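PDB 4HWV: pectate lyase/Amb allergen from Acidovorax citrulli, which probably cleaves the pectate of plant cell walls by calcium-dependent beta-elimination, as a secreted lyase of polysaccharide lyase family 1. Local coordinates for residues A151-Q155 / F206-P210; E380-L386 / S427-N432; I54-Y58 / I161-T167. Numbering follows the deposited sequence.

Interaction 1: residues A151-Q155 / F206-P210; sequences AAELQ and FDDFP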
ATOM      1  N   ALA A 151       3.783 -25.351   3.693  1.00  6.16           N
ATOM      2  CA  ALA A 151       4.099 -24.147   2.941  1.00  5.62           C
ATOM      3  C   ALA A 151       4.564 -23.036   3.878  1.00  5.56           C
ATOM      4  O   ALA A 151       5.523 -22.335   3.579  1.00  5.52           O
ATOM      5  CB  ALA A 151       2.894 -23.713   2.106  1.00  5.70           C
ATOM      6  N   ALA A 152       3.894 -22.905   5.014  1.00  5.35           N
ATOM      7  CA  ALA A 152       4.236 -21.869   5.994  1.00  5.35           C
ATOM      8  C   ALA A 152       5.618 -22.095   6.575  1.00  5.31           C
ATOM      9  O   ALA A 152       6.326 -21.139   6.880  1.00  5.56           O
ATOM     10  CB  ALA A 152       3.197 -21.836   7.120  1.00  5.38           C
ATOM     11  N   GLU A 153       5.980 -23.361   6.778  1.00  5.60           N
ATOM     12  CA  GLU A 153       7.288 -23.687   7.328  1.00  5.98           C
ATOM     13  C   GLU A 153       8.415 -23.265   6.394  1.00  6.21           C
ATOM     14  O   GLU A 153       9.442 -22.757   6.845  1.00  5.92           O
ATOM     15  CB  GLU A 153       7.394 -25.175   7.637  1.00  7.57           C
ATOM     16  CG  GLU A 153       8.721 -25.538   8.282  1.00 10.29           C
ATOM     17  CD  GLU A 153       8.860 -24.948   9.659  1.00 12.73           C
ATOM     18  OE1 GLU A 153       7.845 -24.831  10.382  1.00 14.71           O
ATOM     19  OE2 GLU A 153       9.987 -24.596  10.021  1.00 14.44           O
ATOM     20  N   LEU A 154       8.232 -23.479   5.091  1.00  4.92           N
ATOM     21  CA  LEU A 154       9.214 -23.004   4.116  1.00  5.16           C
ATOM     22  C   LEU A 154       9.260 -21.472   4.124  1.00  4.20           C
ATOM     23  O   LEU A 154      10.342 -20.902   4.157  1.00  5.29           O
ATOM     24  CB  LEU A 154       8.920 -23.561   2.714  1.00  5.94           C
ATOM     25  CG  LEU A 154       9.890 -23.109   1.608  1.00  6.42           C
ATOM     26  CD1 LEU A 154      11.343 -23.433   1.975  1.00  7.79           C
ATOM     27  CD2 LEU A 154       9.529 -23.732   0.272  1.00  6.89           C
ATOM     28  N   GLN A 155       8.111 -20.795   4.130  1.00  4.38           N
ATOM     29  CA  GLN A 155       8.158 -19.336   4.204  1.00  3.61           C
ATOM     30  C   GLN A 155       8.874 -18.851   5.466  1.00  4.03           C
ATOM     31  O   GLN A 155       9.670 -17.919   5.398  1.00  4.40           O
ATOM     32  CB  GLN A 155       6.751 -18.700   4.065  1.00  4.07           C
ATOM     33  CG  GLN A 155       6.819 -17.173   4.092  1.00  3.84           C
ATOM     34  CD  GLN A 155       5.557 -16.494   3.614  1.00  3.81           C
ATOM     35  OE1 GLN A 155       4.461 -16.847   4.047  1.00  4.09           O
ATOM     36  NE2 GLN A 155       5.698 -15.542   2.694  1.00  4.60           N
ATOM     37  N   PHE A 206       4.641 -10.133   5.969  1.00  3.53           N
ATOM     38  CA  PHE A 206       3.378 -10.701   5.487  1.00  3.14           C
ATOM     39  C   PHE A 206       3.460 -12.221   5.474  1.00  3.13           C
ATOM     40  O   PHE A 206       4.396 -12.817   4.926  1.00  4.80           O
ATOM     41  CB  PHE A 206       3.152 -10.187   4.062  1.00  3.31           C
ATOM     42  CG  PHE A 206       1.771 -10.443   3.510  1.00  3.15           C
ATOM     43  CD1 PHE A 206       0.785  -9.459   3.584  1.00  3.99           C
ATOM     44  CD2 PHE A 206       1.472 -11.660   2.885  1.00  3.61           C
ATOM     45  CE1 PHE A 206      -0.482  -9.671   3.045  1.00  3.89           C
ATOM     46  CE2 PHE A 206       0.203 -11.888   2.336  1.00  3.90           C
ATOM     47  CZ  PHE A 206      -0.780 -10.891   2.420  1.00  4.10           C
ATOM     48  N   ASP A 207       2.471 -12.853   6.085  1.00  3.11           N
ATOM     49  CA  ASP A 207       2.387 -14.310   6.149  1.00  3.01           C
ATOM     50  C   ASP A 207       1.386 -14.747   5.091  1.00  3.18           C
ATOM     51  O   ASP A 207       0.198 -14.426   5.173  1.00  3.73           O
ATOM     52  CB  ASP A 207       1.908 -14.688   7.558  1.00  3.95           C
ATOM     53  CG  ASP A 207       1.927 -16.170   7.832  1.00  3.86           C
ATOM     54  OD1 ASP A 207       1.859 -16.990   6.886  1.00  4.13           O
ATOM     55  OD2 ASP A 207       2.003 -16.523   9.035  1.00  4.28           O
ATOM     56  N   ASP A 208       1.874 -15.470   4.088  1.00  3.31           N
ATOM     57  CA  ASP A 208       1.009 -15.961   3.026  1.00  3.54           C
ATOM     58  C   ASP A 208       0.167 -17.162   3.409  1.00  3.97           C
ATOM     59  O   ASP A 208      -0.680 -17.571   2.620  1.00  5.24           O
ATOM     60  CB  ASP A 208       1.845 -16.288   1.801  1.00  4.29           C
ATOM     61  CG  ASP A 208       2.183 -15.051   1.024  1.00  4.74           C
ATOM     62  OD1 ASP A 208       1.251 -14.431   0.461  1.00  5.96           O
ATOM     63  OD2 ASP A 208       3.360 -14.688   0.980  1.00  5.34           O
ATOM     64  N   PHE A 209       0.397 -17.698   4.612  1.00  4.21           N
ATOM     65  CA  PHE A 209      -0.282 -18.921   5.055  1.00  4.67           C
ATOM     66  C   PHE A 209      -0.823 -18.781   6.475  1.00  4.53           C
ATOM     67  O   PHE A 209      -0.480 -19.567   7.361  1.00  5.13           O
ATOM     68  CB  PHE A 209       0.665 -20.118   4.894  1.00  5.23           C
ATOM     69  CG  PHE A 209       1.061 -20.331   3.463  1.00  4.02           C
ATOM     70  CD1 PHE A 209       0.168 -20.941   2.580  1.00  4.88           C
ATOM     71  CD2 PHE A 209       2.279 -19.863   2.978  1.00  4.42           C
ATOM     72  CE1 PHE A 209       0.482 -21.075   1.243  1.00  4.92           C
ATOM     73  CE2 PHE A 209       2.595 -20.001   1.631  1.00  5.16           C
ATOM     74  CZ  PHE A 209       1.691 -20.607   0.764  1.00  5.24           C
ATOM     75  N   PRO A 210      -1.694 -17.780   6.701  1.00  4.00           N
ATOM     76  CA  PRO A 210      -2.291 -17.649   8.036  1.00  4.40           C
ATOM     77  C   PRO A 210      -3.095 -18.891   8.394  1.00  4.53           C
ATOM     78  O   PRO A 210      -3.649 -19.560   7.510  1.00  5.15           O
ATOM     79  CB  PRO A 210      -3.212 -16.433   7.886  1.00  5.54           C
ATOM     80  CG  PRO A 210      -3.546 -16.421   6.437  1.00  6.30           C
ATOM     81  CD  PRO A 210      -2.306 -16.858   5.729  1.00  5.17           C
TER
HETATM   82  O   HOH W   1       3.971 -18.512   6.176  1.00  4.91           O

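Interaction 2: residues E380-L386 / S427-N432; sequences ENNVVSL and SGTVLN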
ATOM      1  N   GLU A 380       4.912   8.589  31.014  1.00  5.60           N
ATOM      2  CA  GLU A 380       5.134  10.004  31.318  1.00  5.84           C
ATOM      3  C   GLU A 380       5.107  10.879  30.074  1.00  5.66           C
ATOM      4  O   GLU A 380       5.798  10.590  29.089  1.00  6.23           O
ATOM      5  CB  GLU A 380       6.480  10.203  32.029  1.00  6.37           C
ATOM      6  CG  GLU A 380       6.501   9.612  33.435  1.00  6.39           C
ATOM      7  CD  GLU A 380       7.886   9.490  34.024  1.00  7.54           C
ATOM      8  OE1 GLU A 380       8.802   9.055  33.302  1.00  7.06           O
ATOM      9  OE2 GLU A 380       8.044   9.807  35.220  1.00  9.09           O
ATOM     10  N   ASN A 381       4.347  11.972  30.154  1.00  5.53           N
ATOM     11  CA  ASN A 381       4.365  13.015  29.124  1.00  5.19           C
ATOM     12  C   ASN A 381       4.183  12.482  27.703  1.00  5.07           C
ATOM     13  O   ASN A 381       4.904  12.857  26.773  1.00  5.11           O
ATOM     14  CB  ASN A 381       5.617  13.899  29.243  1.00  6.33           C
ATOM     15  CG  ASN A 381       5.648  14.683  30.549  1.00  8.00           C
ATOM     16  OD1 ASN A 381       4.987  14.330  31.534  1.00  9.23           O
ATOM     17  ND2 ASN A 381       6.448  15.740  30.564  1.00  8.63           N
ATOM     18  N   ASN A 382       3.198  11.608  27.556  1.00  4.81           N
ATOM     19  CA  ASN A 382       2.781  11.139  26.238  1.00  5.35           C
ATOM     20  C   ASN A 382       1.626  12.009  25.760  1.00  5.83           C
ATOM     21  O   ASN A 382       0.758  12.397  26.560  1.00  6.14           O
ATOM     22  CB  ASN A 382       2.335   9.681  26.297  1.00  4.96           C
ATOM     23  CG  ASN A 382       3.476   8.747  26.680  1.00  4.92           C
ATOM     24  OD1 ASN A 382       4.337   8.451  25.857  1.00  5.28           O
ATOM     25  ND2 ASN A 382       3.491   8.291  27.934  1.00  5.64           N
ATOM     26  N   VAL A 383       1.610  12.293  24.460  1.00  5.78           N
ATOM     27  CA  VAL A 383       0.521  13.038  23.835  1.00  6.35           C
ATOM     28  C   VAL A 383      -0.285  12.119  22.947  1.00  5.98           C
ATOM     29  O   VAL A 383       0.285  11.354  22.180  1.00  5.68           O
ATOM     30  CB  VAL A 383       1.060  14.191  22.993  1.00  7.85           C
ATOM     31  CG1 VAL A 383      -0.076  14.883  22.222  1.00  9.25           C
ATOM     32  CG2 VAL A 383       1.810  15.168  23.862  1.00  9.35           C
ATOM     33  N   VAL A 384      -1.608  12.214  23.061  1.00  5.97           N
ATOM     34  CA  VAL A 384      -2.516  11.422  22.256  1.00  6.67           C
ATOM     35  C   VAL A 384      -3.467  12.345  21.497  1.00  6.98           C
ATOM     36  O   VAL A 384      -4.163  13.169  22.103  1.00  8.43           O
ATOM     37  CB  VAL A 384      -3.338  10.429  23.139  1.00  7.21           C
ATOM     38  CG1 VAL A 384      -4.262   9.559  22.277  1.00  8.17           C
ATOM     39  CG2 VAL A 384      -2.418   9.588  24.005  1.00  8.57           C
ATOM     40  N   SER A 385      -3.463  12.214  20.174  1.00  6.78           N
ATOM     41  CA  SER A 385      -4.463  12.848  19.326  0.50  6.69           C
ATOM     42  C   SER A 385      -5.339  11.742  18.777  1.00  7.19           C
ATOM     43  O   SER A 385      -4.891  10.953  17.948  1.00  7.67           O
ATOM     44  CB  SER A 385      -3.802  13.567  18.157  0.50  6.38           C
ATOM     45  OG  SER A 385      -4.788  14.024  17.245  0.50  6.62           O
ATOM     46  N   LEU A 386      -6.572  11.677  19.253  1.00  6.94           N
ATOM     47  CA  LEU A 386      -7.454  10.570  18.929  1.00  7.70           C
ATOM     48  C   LEU A 386      -8.783  11.151  18.485  1.00  9.04           C
ATOM     49  O   LEU A 386      -9.574  11.621  19.313  1.00 10.27           O
ATOM     50  CB  LEU A 386      -7.597   9.637  20.140  1.00  8.05           C
ATOM     51  CG  LEU A 386      -8.412   8.360  19.914  1.00  8.43           C
ATOM     52  CD1 LEU A 386      -7.932   7.633  18.665  1.00  8.64           C
ATOM     53  CD2 LEU A 386      -8.289   7.458  21.121  1.00  9.85           C
ATOM     54  N   SER A 427       1.840  10.106  34.435  1.00  6.68           N
ATOM     55  CA  SER A 427       1.881  11.527  34.719  0.63  7.03           C
ATOM     56  C   SER A 427       1.995  12.262  33.391  1.00  6.40           C
ATOM     57  O   SER A 427       2.616  11.761  32.447  1.00  6.83           O
ATOM     58  CB  SER A 427       3.087  11.842  35.597  0.63  8.79           C
ATOM     59  OG  SER A 427       3.115  13.206  35.946  0.63  9.36           O
ATOM     60  N   GLY A 428       1.425  13.454  33.316  1.00  6.77           N
ATOM     61  CA  GLY A 428       1.576  14.285  32.146  1.00  7.32           C
ATOM     62  C   GLY A 428       0.940  13.790  30.856  1.00  6.89           C
ATOM     63  O   GLY A 428       1.256  14.314  29.801  1.00  7.79           O
ATOM     64  N   THR A 429       0.018  12.836  30.923  1.00  5.83           N
ATOM     65  CA  THR A 429      -0.653  12.375  29.715  1.00  6.39           C
ATOM     66  C   THR A 429      -1.569  13.477  29.191  1.00  6.75           C
ATOM     67  O   THR A 429      -2.347  14.062  29.963  1.00  7.41           O
ATOM     68  CB  THR A 429      -1.524  11.147  29.986  1.00  6.69           C
ATOM     69  OG1 THR A 429      -0.705  10.118  30.553  1.00  7.14           O
ATOM     70  CG2 THR A 429      -2.143  10.648  28.677  1.00  7.59           C
ATOM     71  N   VAL A 430      -1.505  13.739  27.886  1.00  6.89           N
ATOM     72  CA  VAL A 430      -2.413  14.691  27.257  1.00  8.23           C
ATOM     73  C   VAL A 430      -3.227  13.981  26.195  1.00  8.45           C
ATOM     74  O   VAL A 430      -2.673  13.267  25.370  1.00 10.12           O
ATOM     75  CB  VAL A 430      -1.637  15.876  26.651  1.00 10.10           C
ATOM     76  CG1 VAL A 430      -2.572  16.829  25.882  1.00 11.59           C
ATOM     77  CG2 VAL A 430      -0.920  16.616  27.761  1.00 10.86           C
ATOM     78  N   LEU A 431      -4.543  14.124  26.263  1.00  7.24           N
ATOM     79  CA  LEU A 431      -5.446  13.547  25.283  1.00  7.43           C
ATOM     80  C   LEU A 431      -6.244  14.677  24.663  1.00  7.77           C
ATOM     81  O   LEU A 431      -6.982  15.389  25.360  1.00  8.03           O
ATOM     82  CB  LEU A 431      -6.378  12.536  25.948  1.00  7.35           C
ATOM     83  CG  LEU A 431      -7.540  11.999  25.117  1.00  7.62           C
ATOM     84  CD1 LEU A 431      -7.029  11.260  23.863  1.00  8.05           C
ATOM     85  CD2 LEU A 431      -8.419  11.094  25.973  1.00  9.19           C
ATOM     86  N   ASN A 432      -6.073  14.867  23.359  1.00  8.00           N
ATOM     87  CA  ASN A 432      -6.810  15.891  22.624  1.00  8.69           C
ATOM     88  C   ASN A 432      -6.725  17.253  23.295  1.00  9.33           C
ATOM     89  O   ASN A 432      -7.715  17.963  23.456  1.00 10.23           O
ATOM     90  CB  ASN A 432      -8.259  15.448  22.387  1.00  8.67           C
ATOM     91  CG  ASN A 432      -8.324  14.235  21.476  1.00  9.43           C
ATOM     92  OD1 ASN A 432      -7.401  14.016  20.692  1.00  9.84           O
ATOM     93  ND2 ASN A 432      -9.377  13.441  21.581  1.00 10.54           N
TER
HETATM   94  O   HOH W   2       4.784  14.611  34.208  1.00 12.69           O
HETATM   95  O   HOH W   3       1.892   9.966  29.835  1.00  6.40           O

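Interaction 3: residues I54-Y58 / I161-T167; sequences IQALY and ISVPDNT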
ATOM      1  N   ILE A  54      22.528 -11.877   4.731  1.00  4.09           N
ATOM      2  CA  ILE A  54      22.818 -13.121   5.443  1.00  4.18           C
ATOM      3  C   ILE A  54      24.327 -13.379   5.545  1.00  3.72           C
ATOM      4  O   ILE A  54      24.823 -13.726   6.614  1.00  4.13           O
ATOM      5  CB  ILE A  54      22.076 -14.308   4.801  1.00  4.92           C
ATOM      6  CG1 ILE A  54      20.578 -14.163   5.052  1.00  5.73           C
ATOM      7  CG2 ILE A  54      22.606 -15.654   5.337  1.00  4.91           C
ATOM      8  CD1 ILE A  54      19.719 -15.030   4.136  1.00  6.91           C
ATOM      9  N   GLN A  55      25.078 -13.200   4.454  1.00  3.89           N
ATOM     10  CA  GLN A  55      26.514 -13.437   4.554  1.00  4.72           C
ATOM     11  C   GLN A  55      27.171 -12.490   5.566  1.00  4.78           C
ATOM     12  O   GLN A  55      28.089 -12.879   6.292  1.00  5.55           O
ATOM     13  CB  GLN A  55      27.218 -13.325   3.197  1.00  5.48           C
ATOM     14  CG  GLN A  55      26.859 -14.423   2.196  1.00  6.00           C
ATOM     15  CD  GLN A  55      27.145 -15.846   2.672  1.00  5.63           C
ATOM     16  OE1 GLN A  55      27.786 -16.080   3.705  1.00  5.83           O
ATOM     17  NE2 GLN A  55      26.646 -16.812   1.909  1.00  5.98           N
ATOM     18  N   ALA A  56      26.717 -11.246   5.631  1.00  4.42           N
ATOM     19  CA  ALA A  56      27.275 -10.315   6.610  1.00  4.82           C
ATOM     20  C   ALA A  56      26.981 -10.795   8.035  1.00  4.69           C
ATOM     21  O   ALA A  56      27.858 -10.814   8.912  1.00  5.55           O
ATOM     22  CB  ALA A  56      26.743  -8.909   6.373  1.00  5.60           C
ATOM     23  N   LEU A  57      25.745 -11.221   8.264  1.00  4.38           N
ATOM     24  CA  LEU A  57      25.358 -11.704   9.591  1.00  4.61           C
ATOM     25  C   LEU A  57      26.099 -12.980   9.982  1.00  4.52           C
ATOM     26  O   LEU A  57      26.316 -13.242  11.172  1.00  5.54           O
ATOM     27  CB  LEU A  57      23.843 -11.945   9.635  1.00  4.95           C
ATOM     28  CG  LEU A  57      22.973 -10.690   9.523  1.00  4.78           C
ATOM     29  CD1 LEU A  57      21.538 -11.067   9.241  1.00  5.56           C
ATOM     30  CD2 LEU A  57      23.041  -9.824  10.777  1.00  5.49           C
ATOM     31  N   TYR A  58      26.472 -13.769   8.974  1.00  4.86           N
ATOM     32  CA  TYR A  58      27.097 -15.072   9.189  1.00  4.98           C
ATOM     33  C   TYR A  58      28.612 -15.040   8.937  1.00  5.03           C
ATOM     34  O   TYR A  58      29.267 -16.079   8.910  1.00  5.91           O
ATOM     35  CB  TYR A  58      26.434 -16.134   8.292  1.00  4.77           C
ATOM     36  CG  TYR A  58      25.092 -16.637   8.802  1.00  5.16           C
ATOM     37  CD1 TYR A  58      23.987 -15.789   8.889  1.00  5.13           C
ATOM     38  CD2 TYR A  58      24.930 -17.965   9.190  1.00  6.57           C
ATOM     39  CE1 TYR A  58      22.767 -16.243   9.360  1.00  6.16           C
ATOM     40  CE2 TYR A  58      23.700 -18.435   9.647  1.00  6.74           C
ATOM     41  CZ  TYR A  58      22.625 -17.561   9.735  1.00  6.39           C
ATOM     42  OH  TYR A  58      21.396 -17.980  10.188  1.00  7.76           O
ATOM     43  N   ILE A 161      15.208 -14.029   9.642  1.00  4.65           N
ATOM     44  CA  ILE A 161      16.637 -13.801   9.511  1.00  4.65           C
ATOM     45  C   ILE A 161      17.258 -13.704  10.903  1.00  4.22           C
ATOM     46  O   ILE A 161      16.881 -12.830  11.699  1.00  4.95           O
ATOM     47  CB  ILE A 161      16.921 -12.484   8.744  1.00  5.52           C
ATOM     48  CG1 ILE A 161      16.223 -12.462   7.377  1.00  6.65           C
ATOM     49  CG2 ILE A 161      18.425 -12.263   8.618  1.00  7.25           C
ATOM     50  CD1 ILE A 161      16.729 -13.502   6.381  1.00  7.31           C
ATOM     51  N   SER A 162      18.183 -14.602  11.215  1.00  4.76           N
ATOM     52  CA  SER A 162      18.814 -14.641  12.528  0.50  4.23           C
ATOM     53  C   SER A 162      19.870 -13.537  12.683  1.00  4.59           C
ATOM     54  O   SER A 162      20.803 -13.433  11.873  1.00  5.82           O
ATOM     55  CB  SER A 162      19.466 -16.011  12.726  0.50  4.30           C
ATOM     56  OG  SER A 162      20.017 -16.112  14.018  0.50  3.98           O
ATOM     57  N   VAL A 163      19.731 -12.728  13.727  1.00  3.72           N
ATOM     58  CA  VAL A 163      20.704 -11.662  14.004  1.00  4.11           C
ATOM     59  C   VAL A 163      21.543 -12.029  15.223  1.00  4.15           C
ATOM     60  O   VAL A 163      21.004 -12.261  16.300  1.00  4.89           O
ATOM     61  CB  VAL A 163      20.001 -10.307  14.244  1.00  4.04           C
ATOM     62  CG1 VAL A 163      21.018  -9.213  14.519  1.00  5.05           C
ATOM     63  CG2 VAL A 163      19.138  -9.947  13.030  1.00  4.87           C
ATOM     64  N   PRO A 164      22.869 -12.109  15.058  1.00  3.70           N
ATOM     65  CA  PRO A 164      23.749 -12.542  16.154  1.00  4.44           C
ATOM     66  C   PRO A 164      24.232 -11.384  17.034  1.00  4.65           C
ATOM     67  O   PRO A 164      23.899 -10.222  16.804  1.00  5.12           O
ATOM     68  CB  PRO A 164      24.938 -13.147  15.397  1.00  4.72           C
ATOM     69  CG  PRO A 164      25.070 -12.225  14.199  1.00  4.69           C
ATOM     70  CD  PRO A 164      23.622 -11.910  13.802  1.00  4.24           C
ATOM     71  N   ASP A 165      25.032 -11.714  18.044  1.00  4.59           N
ATOM     72  CA  ASP A 165      25.579 -10.736  18.983  1.00  4.24           C
ATOM     73  C   ASP A 165      26.348  -9.634  18.287  1.00  3.99           C
ATOM     74  O   ASP A 165      26.949  -9.835  17.224  1.00  4.83           O
ATOM     75  CB  ASP A 165      26.565 -11.405  19.944  1.00  5.02           C
ATOM     76  CG  ASP A 165      25.963 -12.601  20.654  1.00  6.41           C
ATOM     77  OD1 ASP A 165      25.722 -13.630  19.984  1.00  7.89           O
ATOM     78  OD2 ASP A 165      25.728 -12.517  21.874  1.00  7.62           O
ATOM     79  N   ASN A 166      26.370  -8.473  18.933  1.00  4.43           N
ATOM     80  CA  ASN A 166      27.295  -7.411  18.556  1.00  4.19           C
ATOM     81  C   ASN A 166      27.103  -6.976  17.112  1.00  3.63           C
ATOM     82  O   ASN A 166      28.050  -6.859  16.342  1.00  4.48           O
ATOM     83  CB  ASN A 166      28.747  -7.823  18.825  1.00  4.85           C
ATOM     84  CG  ASN A 166      28.972  -8.254  20.256  1.00  5.30           C
ATOM     85  OD1 ASN A 166      28.599  -7.551  21.188  1.00  5.55           O
ATOM     86  ND2 ASN A 166      29.587  -9.416  20.435  1.00  6.27           N
ATOM     87  N   THR A 167      25.849  -6.716  16.763  1.00  3.48           N
ATOM     88  CA  THR A 167      25.501  -6.373  15.398  1.00  3.54           C
ATOM     89  C   THR A 167      24.849  -5.015  15.329  1.00  3.55           C
ATOM     90  O   THR A 167      23.913  -4.734  16.088  1.00  4.02           O
ATOM     91  CB  THR A 167      24.512  -7.410  14.827  1.00  3.86           C
ATOM     92  OG1 THR A 167      25.131  -8.700  14.853  1.00  3.94           O
ATOM     93  CG2 THR A 167      24.119  -7.072  13.383  1.00  4.49           C
TER
HETATM   94  O   HOH W   4      19.067 -16.624   9.304  1.00 11.32           O

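Interaction 1: residues A151-Q155 / F206-P210
The carboxamide of Gln155 grips Asp208 at two points. Its OE1 accepts from the backbone, Asp208 N to Gln155 OE1 at 2.9 Å, while its amide group donates to the side chain, Gln155 NE2 to Asp208 OD2 at 3.0 Å; both bonds have good geometry. A water donates to Gln155 OE1 and Asp207 OD1, 2.7 Å from each, and so links Gln155 to Asp207 as well. Asp207 OD1 also accepts from Phe209 N at 2.8 Å, closing an Asx turn that fixes the bend of the loop and helps direct Phe209 to the helix. There Phe209 meets two alanines small enough to let it come close: Ala151 CB sits 3.6 Å from the Phe209 ring centroid, over the face in a CH-pi contact, and Ala152 CB lies 3.8 Å from Phe209 CB. Tyr103 of helix 100-105 also packs on Phe209, and Arg148 of helix 143-159 holds its carbonyl oxygen. Glu225 N takes up Asp207 OD2, and the side chain of Asp207 is about 7 Å from that of Asp278, a calcium ligand, and about 10 Å from the ion. A long helix thus docks on an Asx-turn loop that leaves the parallel beta-helix of this lyase after strand 201-203, near its calcium site.

Interaction 2: residues E380-L386 / S427-N432
Apolar packing centres on Leu431, whose CD1 lies 3.6 Å from Val384 CG1 and 4.1 Å from Leu386 CB. Val384 and Leu431 are bridge partners with side chains on one face of the sheet; the next pair back, Val383 and Val430, occupies the other face and touches more loosely, Val383 CG2 to Val430 CB at 4.5 Å. Between these faces the backbones form a parallel ladder: Val430 N donates to Asn382 O (2.9 Å), Val384 N to Val430 O (2.8 Å) and Asn432 N to Val384 O (2.8 Å). At the far end the Asn432 side chain carries on where its backbone turns away, OD1 accepting from Leu386 N and ND2 donating to Leu386 O, each at 2.9 Å. At the near end Asn381 N donates to Ser427 O (2.9 Å), and then both chains bend together, Asn381 and Gly428 having positive phi. A side chain on Gly428 would run into Asn381 OD1. One water links that oxygen to Ser427 OG, whereas Asn381 ND2 is held by Glu465 O. A second water joins Asn382 N and ND2 to Ser427 O and Thr429 OG1, the last also bound to Asp426; on the other side Asn382 reaches Asn351 N and Leu348 O in strand 345-356. Backbone bonds thus fix the register of two successive beta-helix coils, Asn432 extends the ladder through its side chain, and Asn382 links strand 345-356 to Ser427 and Thr429 through water.

Interaction 3: residues I54-Y58 / I161-T167
Helix 50-57 reaches its last turn at Ile54-Leu57, closed by the bond from Tyr58 N to Ile54 O at 2.9 Å; Tyr58 is the first residue to leave helical phi/psi. Opposite runs an extended chain, Ile161 to Val163, which bends through Pro164-Asn166, where Asn166 has positive phi, and becomes extended again at Thr167. The bond from Thr167 OG1 to Pro164 O (2.8 Å) ties this bend together. The backbones come nearest at Leu57 and Val163, with CA atoms 6.4 Å apart, so side chains fill the space between them. Leu57 does most of the filling: its CD1 touches Ile161 CG2 at 3.4 Å, while its CD2 lies 3.7 Å from Pro164 CD, 3.9 Å from Thr167 CG2 and 4.3 Å from Val163 CG1. One turn earlier Ile54 CD1 meets Ile161 CD1 at 4.0 Å. Pro164 CG also rests 3.4 Å from the carbonyl atom Leu57 O. Polar coupling is indirect, through a water 2.8 Å from Tyr58 OH that accepts from Ser162 N at 2.9 Å; Ser162 O is buried without a partner. Beyond this apolar wedge, Ala56 turns to Tyr45 and Val47 of strand 44-47, and Leu57 and Thr167 share Ile81 of strand 79-83. Ile161 bonds through its backbone to Asn182 and Met184 beside strand 160-163. The helix therefore lies across the N-terminal end of the beta-helix, with Leu57 packed against the bend between strands 160-163 and 167-171.

Overall arrangement
Interactions 1 and 3 alternate along the chain and lie fairly close, centres 22 Å apart and nearest atoms about 8 Å: helix 143-159, which carries residues 151-155, leads directly into strand 160-163 of interaction 3. One continuous piece of chain thus joins a helix packed beside the calcium-site region to an early coil of the beta-helix. Interaction 2 comes later in sequence, on the opposite side of the chain's centre, 38 Å from each of the others by centres. It pairs strands of two successive late coils, in the mixed sheet that also includes strands 167-171 and 201-203. The set samples both ends of the beta-helix: two helix packings early, one against a loop and one against a strand and its bend, and one strand pairing late.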